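Local coordinates for thiol peroxidase (Aquifex aeolicus, PDB 2YZH), which probably reduces hydrogen peroxide and organic hydroperoxides to water and alcohols at the expense of thioredoxin, protecting the cell against oxidative stress, at residues Ala27-Val32 with Glu39-Gly44; Asp47-Ile52 with Val136-Lys141; Val145-Leu150 with Tyr160-Asn165. All blocks are in the same frame, centred on the assembly; numbering follows the deposited sequence.

Interaction 1 (Ala27-Val32 with Glu39-Gly44)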
loop_
_atom_site.group_PDB
_atom_site.type_symbol
_atom_site.label_atom_id
_atom_site.label_comp_id
_atom_site.label_asym_id
_atom_site.label_seq_id
_atom_site.Cartn_x
_atom_site.Cartn_y
_atom_site.Cartn_z
ATOM N N ALA D 27 -10.863 5.448 -18.652
ATOM C CA ALA D 27 -11.151 5.510 -17.221
ATOM C C ALA D 27 -10.610 4.256 -16.548
ATOM O O ALA D 27 -11.038 3.146 -16.862
ATOM C CB ALA D 27 -12.657 5.611 -16.991
ATOM N N PRO D 28 -9.663 4.413 -15.606
ATOM C CA PRO D 28 -9.092 3.253 -14.913
ATOM C C PRO D 28 -10.152 2.495 -14.126
ATOM O O PRO D 28 -11.134 3.085 -13.674
ATOM C CB PRO D 28 -8.045 3.881 -13.984
ATOM C CG PRO D 28 -7.645 5.140 -14.715
ATOM C CD PRO D 28 -8.994 5.656 -15.187
ATOM N N GLU D 29 -9.972 1.185 -13.977
ATOM C CA GLU D 29 -10.918 0.407 -13.191
ATOM C C GLU D 29 -10.492 0.474 -11.735
ATOM O O GLU D 29 -9.301 0.462 -11.419
ATOM C CB GLU D 29 -10.966 -1.054 -13.648
ATOM C CG GLU D 29 -11.574 -1.226 -15.028
ATOM C CD GLU D 29 -11.894 -2.667 -15.367
ATOM O OE1 GLU D 29 -11.344 -3.578 -14.716
ATOM O OE2 GLU D 29 -12.692 -2.882 -16.302
ATOM N N ALA D 30 -11.475 0.566 -10.851
ATOM C CA ALA D 30 -11.214 0.620 -9.426
ATOM C C ALA D 30 -12.067 -0.450 -8.766
ATOM O O ALA D 30 -13.282 -0.486 -8.951
ATOM C CB ALA D 30 -11.571 1.995 -8.874
ATOM N N VAL D 31 -11.417 -1.329 -8.013
ATOM C CA VAL D 31 -12.110 -2.402 -7.317
ATOM C C VAL D 31 -12.438 -1.888 -5.924
ATOM O O VAL D 31 -11.557 -1.789 -5.066
ATOM C CB VAL D 31 -11.220 -3.650 -7.209
ATOM C CG1 VAL D 31 -11.976 -4.758 -6.485
ATOM C CG2 VAL D 31 -10.802 -4.103 -8.605
ATOM N N VAL D 32 -13.708 -1.550 -5.715
ATOM C CA VAL D 32 -14.158 -1.009 -4.442
ATOM C C VAL D 32 -15.083 -1.974 -3.694
ATOM O O VAL D 32 -15.582 -2.950 -4.266
ATOM C CB VAL D 32 -14.858 0.364 -4.660
ATOM C CG1 VAL D 32 -13.834 1.392 -5.141
ATOM C CG2 VAL D 32 -15.976 0.230 -5.694
ATOM N N GLU D 39 -17.523 -6.798 -3.650
ATOM C CA GLU D 39 -16.683 -5.912 -4.443
ATOM C C GLU D 39 -17.378 -5.507 -5.731
ATOM O O GLU D 39 -18.057 -6.311 -6.375
ATOM C CB GLU D 39 -15.338 -6.572 -4.758
ATOM C CG GLU D 39 -14.537 -6.926 -3.516
ATOM C CD GLU D 39 -13.107 -7.320 -3.826
ATOM O OE1 GLU D 39 -12.861 -7.866 -4.925
ATOM O OE2 GLU D 39 -12.230 -7.093 -2.965
ATOM N N LYS D 40 -17.216 -4.241 -6.092
ATOM C CA LYS D 40 -17.813 -3.700 -7.300
ATOM C C LYS D 40 -16.697 -3.052 -8.098
ATOM O O LYS D 40 -15.742 -2.534 -7.520
ATOM C CB LYS D 40 -18.862 -2.641 -6.943
ATOM C CG LYS D 40 -19.410 -1.876 -8.138
ATOM C CD LYS D 40 -20.385 -0.783 -7.712
ATOM C CE LYS D 40 -20.905 -0.017 -8.923
ATOM N NZ LYS D 40 -21.770 1.126 -8.535
ATOM N N ILE D 41 -16.815 -3.094 -9.419
ATOM C CA ILE D 41 -15.822 -2.473 -10.281
ATOM C C ILE D 41 -16.412 -1.192 -10.858
ATOM O O ILE D 41 -17.490 -1.221 -11.445
ATOM C CB ILE D 41 -15.450 -3.378 -11.476
ATOM C CG1 ILE D 41 -14.967 -4.746 -10.981
ATOM C CG2 ILE D 41 -14.411 -2.671 -12.346
ATOM C CD1 ILE D 41 -13.847 -4.680 -9.979
ATOM N N VAL D 42 -15.723 -0.069 -10.673
ATOM C CA VAL D 42 -16.181 1.191 -11.248
ATOM C C VAL D 42 -15.111 1.578 -12.261
ATOM O O VAL D 42 -13.947 1.203 -12.109
ATOM C CB VAL D 42 -16.341 2.309 -10.193
ATOM C CG1 VAL D 42 -17.386 1.900 -9.164
ATOM C CG2 VAL D 42 -15.016 2.612 -9.530
ATOM N N GLY D 43 -15.502 2.305 -13.301
ATOM C CA GLY D 43 -14.543 2.686 -14.321
ATOM C C GLY D 43 -14.569 1.689 -15.466
ATOM O O GLY D 43 -15.432 0.809 -15.506
ATOM N N GLY D 44 -13.623 1.812 -16.391
ATOM C CA GLY D 44 -13.599 0.912 -17.529
ATOM C C GLY D 44 -14.829 1.168 -18.380
ATOM O O GLY D 44 -15.594 2.090 -18.105
HETATM O O HOH W 1 -15.796 -1.979 -16.136
#

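Interaction 2 (Asp47-Ile52 with Val136-Lys141)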
loop_
_atom_site.group_PDB
_atom_site.type_symbol
_atom_site.label_atom_id
_atom_site.label_comp_id
_atom_site.label_asym_id
_atom_site.label_seq_id
_atom_site.Cartn_x
_atom_site.Cartn_y
_atom_site.Cartn_z
ATOM N N ASP D 47 -21.909 -0.713 -20.460
ATOM C CA ASP D 47 -23.007 -0.295 -21.332
ATOM C C ASP D 47 -23.913 0.672 -20.571
ATOM O O ASP D 47 -25.139 0.550 -20.608
ATOM C CB ASP D 47 -23.812 -1.519 -21.792
ATOM C CG ASP D 47 -24.897 -1.169 -22.807
ATOM O OD1 ASP D 47 -25.760 -2.035 -23.068
ATOM O OD2 ASP D 47 -24.888 -0.040 -23.347
ATOM N N VAL D 48 -23.299 1.633 -19.884
ATOM C CA VAL D 48 -24.034 2.617 -19.096
ATOM C C VAL D 48 -23.121 3.789 -18.735
ATOM O O VAL D 48 -21.903 3.624 -18.635
ATOM C CB VAL D 48 -24.569 1.978 -17.788
ATOM C CG1 VAL D 48 -23.408 1.600 -16.880
ATOM C CG2 VAL D 48 -25.519 2.934 -17.082
ATOM N N VAL D 49 -23.701 4.971 -18.544
ATOM C CA VAL D 49 -22.906 6.140 -18.178
ATOM C C VAL D 49 -22.576 6.048 -16.693
ATOM O O VAL D 49 -23.458 5.835 -15.865
ATOM C CB VAL D 49 -23.662 7.460 -18.464
ATOM C CG1 VAL D 49 -22.917 8.634 -17.847
ATOM C CG2 VAL D 49 -23.780 7.669 -19.967
ATOM N N GLN D 50 -21.303 6.206 -16.357
ATOM C CA GLN D 50 -20.885 6.111 -14.969
ATOM C C GLN D 50 -20.523 7.457 -14.373
ATOM O O GLN D 50 -19.878 8.280 -15.016
ATOM C CB GLN D 50 -19.665 5.196 -14.839
ATOM C CG GLN D 50 -19.807 3.824 -15.442
ATOM C CD GLN D 50 -18.537 3.013 -15.268
ATOM O OE1 GLN D 50 -18.123 2.734 -14.144
ATOM N NE2 GLN D 50 -17.908 2.642 -16.378
ATOM N N VAL D 51 -20.942 7.669 -13.134
ATOM C CA VAL D 51 -20.634 8.894 -12.415
ATOM C C VAL D 51 -19.922 8.468 -11.137
ATOM O O VAL D 51 -20.509 7.810 -10.282
ATOM C CB VAL D 51 -21.907 9.685 -12.047
ATOM C CG1 VAL D 51 -21.530 10.954 -11.279
ATOM C CG2 VAL D 51 -22.679 10.039 -13.310
ATOM N N ILE D 52 -18.649 8.831 -11.029
ATOM C CA ILE D 52 -17.841 8.487 -9.870
ATOM C C ILE D 52 -17.576 9.767 -9.090
ATOM O O ILE D 52 -16.956 10.699 -9.596
ATOM C CB ILE D 52 -16.512 7.853 -10.311
ATOM C CG1 ILE D 52 -16.798 6.601 -11.146
ATOM C CG2 ILE D 52 -15.662 7.507 -9.098
ATOM C CD1 ILE D 52 -15.564 5.983 -11.775
ATOM N N VAL D 136 -15.410 14.789 -9.209
ATOM C CA VAL D 136 -16.475 14.115 -9.932
ATOM C C VAL D 136 -15.982 13.743 -11.314
ATOM O O VAL D 136 -15.365 14.552 -12.002
ATOM C CB VAL D 136 -17.723 15.002 -10.090
ATOM C CG1 VAL D 136 -18.792 14.245 -10.886
ATOM C CG2 VAL D 136 -18.261 15.383 -8.728
ATOM N N PHE D 137 -16.250 12.503 -11.708
ATOM C CA PHE D 137 -15.856 12.003 -13.012
ATOM C C PHE D 137 -17.092 11.419 -13.659
ATOM O O PHE D 137 -17.925 10.831 -12.980
ATOM C CB PHE D 137 -14.822 10.878 -12.876
ATOM C CG PHE D 137 -13.551 11.302 -12.213
ATOM C CD1 PHE D 137 -12.550 11.929 -12.941
ATOM C CD2 PHE D 137 -13.376 11.115 -10.845
ATOM C CE1 PHE D 137 -11.385 12.375 -12.315
ATOM C CE2 PHE D 137 -12.220 11.556 -10.213
ATOM C CZ PHE D 137 -11.223 12.188 -10.952
ATOM N N ILE D 138 -17.217 11.598 -14.964
ATOM C CA ILE D 138 -18.328 11.007 -15.690
ATOM C C ILE D 138 -17.669 10.211 -16.799
ATOM O O ILE D 138 -16.875 10.749 -17.573
ATOM C CB ILE D 138 -19.276 12.062 -16.280
ATOM C CG1 ILE D 138 -19.889 12.893 -15.151
ATOM C CG2 ILE D 138 -20.392 11.369 -17.050
ATOM C CD1 ILE D 138 -20.803 14.006 -15.638
ATOM N N ILE D 139 -17.975 8.922 -16.845
ATOM C CA ILE D 139 -17.399 8.020 -17.832
ATOM C C ILE D 139 -18.455 7.634 -18.861
ATOM O O ILE D 139 -19.569 7.261 -18.491
ATOM C CB ILE D 139 -16.881 6.732 -17.144
ATOM C CG1 ILE D 139 -16.051 7.100 -15.904
ATOM C CG2 ILE D 139 -16.081 5.895 -18.124
ATOM C CD1 ILE D 139 -14.937 8.105 -16.154
ATOM N N ASP D 140 -18.114 7.721 -20.145
ATOM C CA ASP D 140 -19.073 7.358 -21.188
ATOM C C ASP D 140 -19.099 5.849 -21.406
ATOM O O ASP D 140 -18.301 5.111 -20.819
ATOM C CB ASP D 140 -18.762 8.081 -22.509
ATOM C CG ASP D 140 -17.392 7.735 -23.074
ATOM O OD1 ASP D 140 -16.917 6.595 -22.880
ATOM O OD2 ASP D 140 -16.796 8.607 -23.743
ATOM N N LYS D 141 -20.026 5.388 -22.241
ATOM C CA LYS D 141 -20.154 3.965 -22.517
ATOM C C LYS D 141 -18.907 3.351 -23.142
ATOM O O LYS D 141 -18.741 2.132 -23.125
ATOM C CB LYS D 141 -21.348 3.703 -23.439
ATOM C CG LYS D 141 -22.705 3.940 -22.812
ATOM C CD LYS D 141 -23.805 3.551 -23.794
ATOM C CE LYS D 141 -25.181 3.655 -23.172
ATOM N NZ LYS D 141 -26.238 3.303 -24.165
HETATM O O HOH W 2 -19.159 3.243 -18.870
#

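Interaction 3 (Val145-Leu150 with Tyr160-Asn165)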
loop_
_atom_site.group_PDB
_atom_site.type_symbol
_atom_site.label_atom_id
_atom_site.label_comp_id
_atom_site.label_asym_id
_atom_site.label_seq_id
_atom_site.Cartn_x
_atom_site.Cartn_y
_atom_site.Cartn_z
ATOM N N VAL D 145 -13.089 8.980 -20.071
ATOM C CA VAL D 145 -13.458 10.058 -19.170
ATOM C C VAL D 145 -14.085 11.131 -20.059
ATOM O O VAL D 145 -13.428 11.675 -20.940
ATOM C CB VAL D 145 -12.222 10.644 -18.458
ATOM C CG1 VAL D 145 -12.642 11.792 -17.557
ATOM C CG2 VAL D 145 -11.520 9.553 -17.657
ATOM N N ALA D 146 -15.354 11.432 -19.825
ATOM C CA ALA D 146 -16.058 12.416 -20.633
ATOM C C ALA D 146 -16.199 13.754 -19.929
ATOM O O ALA D 146 -16.539 14.756 -20.556
ATOM C CB ALA D 146 -17.435 11.878 -21.007
ATOM N N TYR D 147 -15.926 13.768 -18.628
ATOM C CA TYR D 147 -16.055 14.980 -17.831
ATOM C C TYR D 147 -15.283 14.856 -16.524
ATOM O O TYR D 147 -15.174 13.766 -15.962
ATOM C CB TYR D 147 -17.537 15.218 -17.521
ATOM C CG TYR D 147 -17.816 16.291 -16.493
ATOM C CD1 TYR D 147 -18.010 17.619 -16.874
ATOM C CD2 TYR D 147 -17.905 15.973 -15.138
ATOM C CE1 TYR D 147 -18.292 18.604 -15.927
ATOM C CE2 TYR D 147 -18.181 16.947 -14.187
ATOM C CZ TYR D 147 -18.375 18.261 -14.589
ATOM O OH TYR D 147 -18.661 19.220 -13.645
ATOM N N VAL D 148 -14.754 15.977 -16.041
ATOM C CA VAL D 148 -14.024 15.991 -14.778
ATOM C C VAL D 148 -14.253 17.295 -14.027
ATOM O O VAL D 148 -14.355 18.367 -14.631
ATOM C CB VAL D 148 -12.488 15.841 -14.973
ATOM C CG1 VAL D 148 -12.165 14.542 -15.690
ATOM C CG2 VAL D 148 -11.944 17.029 -15.747
ATOM N N GLN D 149 -14.359 17.193 -12.709
ATOM C CA GLN D 149 -14.505 18.363 -11.866
ATOM C C GLN D 149 -13.753 18.121 -10.567
ATOM O O GLN D 149 -14.070 17.203 -9.814
ATOM C CB GLN D 149 -15.970 18.684 -11.543
ATOM C CG GLN D 149 -16.074 19.854 -10.555
ATOM C CD GLN D 149 -17.487 20.155 -10.081
ATOM O OE1 GLN D 149 -17.670 20.802 -9.050
ATOM N NE2 GLN D 149 -18.487 19.699 -10.829
ATOM N N LEU D 150 -12.731 18.931 -10.330
ATOM C CA LEU D 150 -11.959 18.827 -9.107
ATOM C C LEU D 150 -12.290 20.073 -8.305
ATOM O O LEU D 150 -11.941 21.179 -8.718
ATOM C CB LEU D 150 -10.458 18.799 -9.403
ATOM C CG LEU D 150 -9.570 18.805 -8.154
ATOM C CD1 LEU D 150 -9.786 17.509 -7.372
ATOM C CD2 LEU D 150 -8.110 18.940 -8.549
ATOM N N TYR D 160 -23.087 21.048 -8.511
ATOM C CA TYR D 160 -24.012 19.957 -8.797
ATOM C C TYR D 160 -24.680 20.011 -10.171
ATOM O O TYR D 160 -24.651 19.037 -10.920
ATOM C CB TYR D 160 -25.081 19.911 -7.706
ATOM C CG TYR D 160 -24.521 19.729 -6.313
ATOM C CD1 TYR D 160 -24.186 18.460 -5.830
ATOM C CD2 TYR D 160 -24.324 20.825 -5.473
ATOM C CE1 TYR D 160 -23.674 18.290 -4.541
ATOM C CE2 TYR D 160 -23.811 20.666 -4.185
ATOM C CZ TYR D 160 -23.492 19.396 -3.725
ATOM O OH TYR D 160 -23.017 19.236 -2.445
ATOM N N ASP D 161 -25.281 21.150 -10.501
ATOM C CA ASP D 161 -25.972 21.311 -11.776
ATOM C C ASP D 161 -25.122 20.938 -12.984
ATOM O O ASP D 161 -25.600 20.274 -13.903
ATOM C CB ASP D 161 -26.462 22.754 -11.933
ATOM C CG ASP D 161 -27.425 23.159 -10.838
ATOM O OD1 ASP D 161 -28.415 22.427 -10.617
ATOM O OD2 ASP D 161 -27.191 24.211 -10.200
ATOM N N GLU D 162 -23.867 21.373 -12.980
ATOM C CA GLU D 162 -22.957 21.094 -14.085
ATOM C C GLU D 162 -22.865 19.596 -14.359
ATOM O O GLU D 162 -22.859 19.162 -15.510
ATOM C CB GLU D 162 -21.567 21.659 -13.771
ATOM C CG GLU D 162 -20.570 21.535 -14.910
ATOM C CD GLU D 162 -19.254 22.228 -14.610
ATOM O OE1 GLU D 162 -19.261 23.464 -14.414
ATOM O OE2 GLU D 162 -18.213 21.540 -14.567
ATOM N N VAL D 163 -22.796 18.809 -13.294
ATOM C CA VAL D 163 -22.714 17.362 -13.424
ATOM C C VAL D 163 -24.005 16.824 -14.046
ATOM O O VAL D 163 -23.976 16.134 -15.067
ATOM C CB VAL D 163 -22.497 16.700 -12.045
ATOM C CG1 VAL D 163 -22.461 15.198 -12.192
ATOM C CG2 VAL D 163 -21.198 17.205 -11.420
ATOM N N VAL D 164 -25.134 17.155 -13.426
ATOM C CA VAL D 164 -26.441 16.707 -13.900
ATOM C C VAL D 164 -26.653 16.980 -15.388
ATOM O O VAL D 164 -27.074 16.096 -16.130
ATOM C CB VAL D 164 -27.579 17.389 -13.112
ATOM C CG1 VAL D 164 -28.932 16.942 -13.655
ATOM C CG2 VAL D 164 -27.462 17.046 -11.638
ATOM N N ASN D 165 -26.360 18.200 -15.822
ATOM C CA ASN D 165 -26.537 18.557 -17.225
ATOM C C ASN D 165 -25.674 17.709 -18.151
ATOM O O ASN D 165 -26.122 17.295 -19.219
ATOM C CB ASN D 165 -26.222 20.038 -17.444
ATOM C CG ASN D 165 -27.080 20.947 -16.586
ATOM O OD1 ASN D 165 -28.282 20.723 -16.436
ATOM N ND2 ASN D 165 -26.467 21.985 -16.025
#

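Interaction 1 (Ala27-Val32 with Glu39-Gly44)
Val31 and Ile41 meet because Ile41 carries CG1 anti to its carbonyl carbon (chi1 -56°), and a second turn of -54° about CB-CG1 swings CD1 to 3.4 Å from Val31 CG2, tighter than usual for two methyls. The two side chains lie alongside each other and point the same way, the residues being an antiparallel non-hydrogen-bonded pair. On the other face of the sheet, Ala30 CB touches Val42 CG2 at 3.6 Å, and Val32 CG2 lies 4.1 Å from Val42 CG1, the two side chains crossing at about a right angle.

The strands form a beta hairpin at one margin of the thioredoxin-fold sheet, with 39-42 outermost in the chain. Reciprocal backbone bonds join Ala30 to Val42, with Ala30 N 2.8 Å from Val42 O, and Val32 to Lys40. Beyond the strand end, Gly44 N bonds to Ala27 O from above the carbonyl plane. At Gly43, with phi 94°, a side chain would collide with Pro28 O. Glu29 stretches past Ile41 CG2, and a water donates both to its OE2 and to Gly43 O; Glu29 OE2 of the second subunit lies close, a like charge. The polar ends of Glu39 and Lys40 find partners in Arg112 and Thr83.

Interaction 2 (Asp47-Ile52 with Val136-Lys141)
Gln50 with Ile139 and Ile52 with Phe137 form antiparallel hydrogen-bonded pairs of two backbone bonds each, with Val51 and Ile138 as a non-hydrogen-bonded pair between them, the short strand axes running at 168° and approaching to 4.6 Å.

On the face of Gln50 and Ile52, the CB atoms of Gln50 and Ile139 lie 3.9 Å apart, and Ile52 CD1 reaches Ile139 CG1. The amide of Gln50 points back to the preceding hairpin: OE1 accepts from Gly43 N, while NE2 donates to a water that also lies within bonding distance of Val48 O and Asp140 O. On the face of Val51 and Ile138, Val49 CG1 meets Ile138 CG2 at 3.8 Å, the two side chains slanting across one another. Past the strand ends the extended Lys141 lays CG near Val48 N and runs beside Asp47, its NZ 3.7 Å from Asp47 OD2, a long salt bridge.

The two strands are antiparallel neighbours within the thioredoxin-fold sheet of a peroxiredoxin, and the Val136 side chain lies about 11 Å from that of Cys63, the predicted active-site cysteine. Strands 80-86 and 145-150 flank the pair within the sheet. Helix 160-170 packs over Val51, Val136 and Ile138 through Val167, Val163 and Leu170, whereas the opposite face receives Tyr119, edge-to-face with Phe137, and Met116 against Ile52.

Interaction 3 (Val145-Leu150 with Tyr160-Asn165)
Tyr147 and Glu162 supply the polar link between strand and helix: the phenol OH donates to Glu162 OE2 at 2.5 Å, a short bond. The carboxylate oxygen is met on its anti side, 32° out of the carboxylate plane. Glu162 CD lies in the plane of the tyrosine ring at its edge, with ring and carboxylate planes 86° apart. Glu162 has CG anti to the backbone N (chi1 -175°), and CG lies 3.3 Å from Tyr147 OH. The OH has a second partner on its own strand, Gln149 NE2 at 2.9 Å, while Gln149 OE1 accepts from Asn159 N. Thus the phenol both donates and accepts. A phenylalanine in place of Tyr147 lacks the hydroxyl, and would probably leave Glu162 OE2 without this donor, Gln149 NE2 without this acceptor, and the strand without its polar tie to the helix.

Strand 145-150 is one of the two outermost strands of the thioredoxin-fold sheet within this chain. It runs nearly antiparallel to helix 160-165, their axes 10.1 Å apart at closest approach. A classic beta bulge, Ala146 and Tyr147 both facing Ile138, lies in its pairing with strand 135-139.

The apolar contact is Tyr147 CE2 with Val163 CG2, at 4.1 Å. Gln149 NE2 packs against the same methyl in van der Waals contact, at 3.7 Å. Val163 also packs on Val136 of strand 135-139 and on Phe70 of helix 61-73.

In the fold
From the N terminus, interaction 1 comes first and closes a short hairpin loop, leaving six residues between its segments. Interaction 2 opens just after it and closes a long excursion of 83 residues, which contains helix 61-73, strand 80-86 and helix 90-100 as well as the predicted peroxidatic Cys63. Interaction 3 then closes a nine-residue connection from the last strand to the C-terminal helix. The three follow in series, none nesting or crossing. All share one sheet: interaction 2 meets interaction 1 through the Gln50 side chain, Ala27 packs on Ile139 and Val145, and backbone bonds join strand 135-139 to strand 145-150, linking interactions 2 and 3.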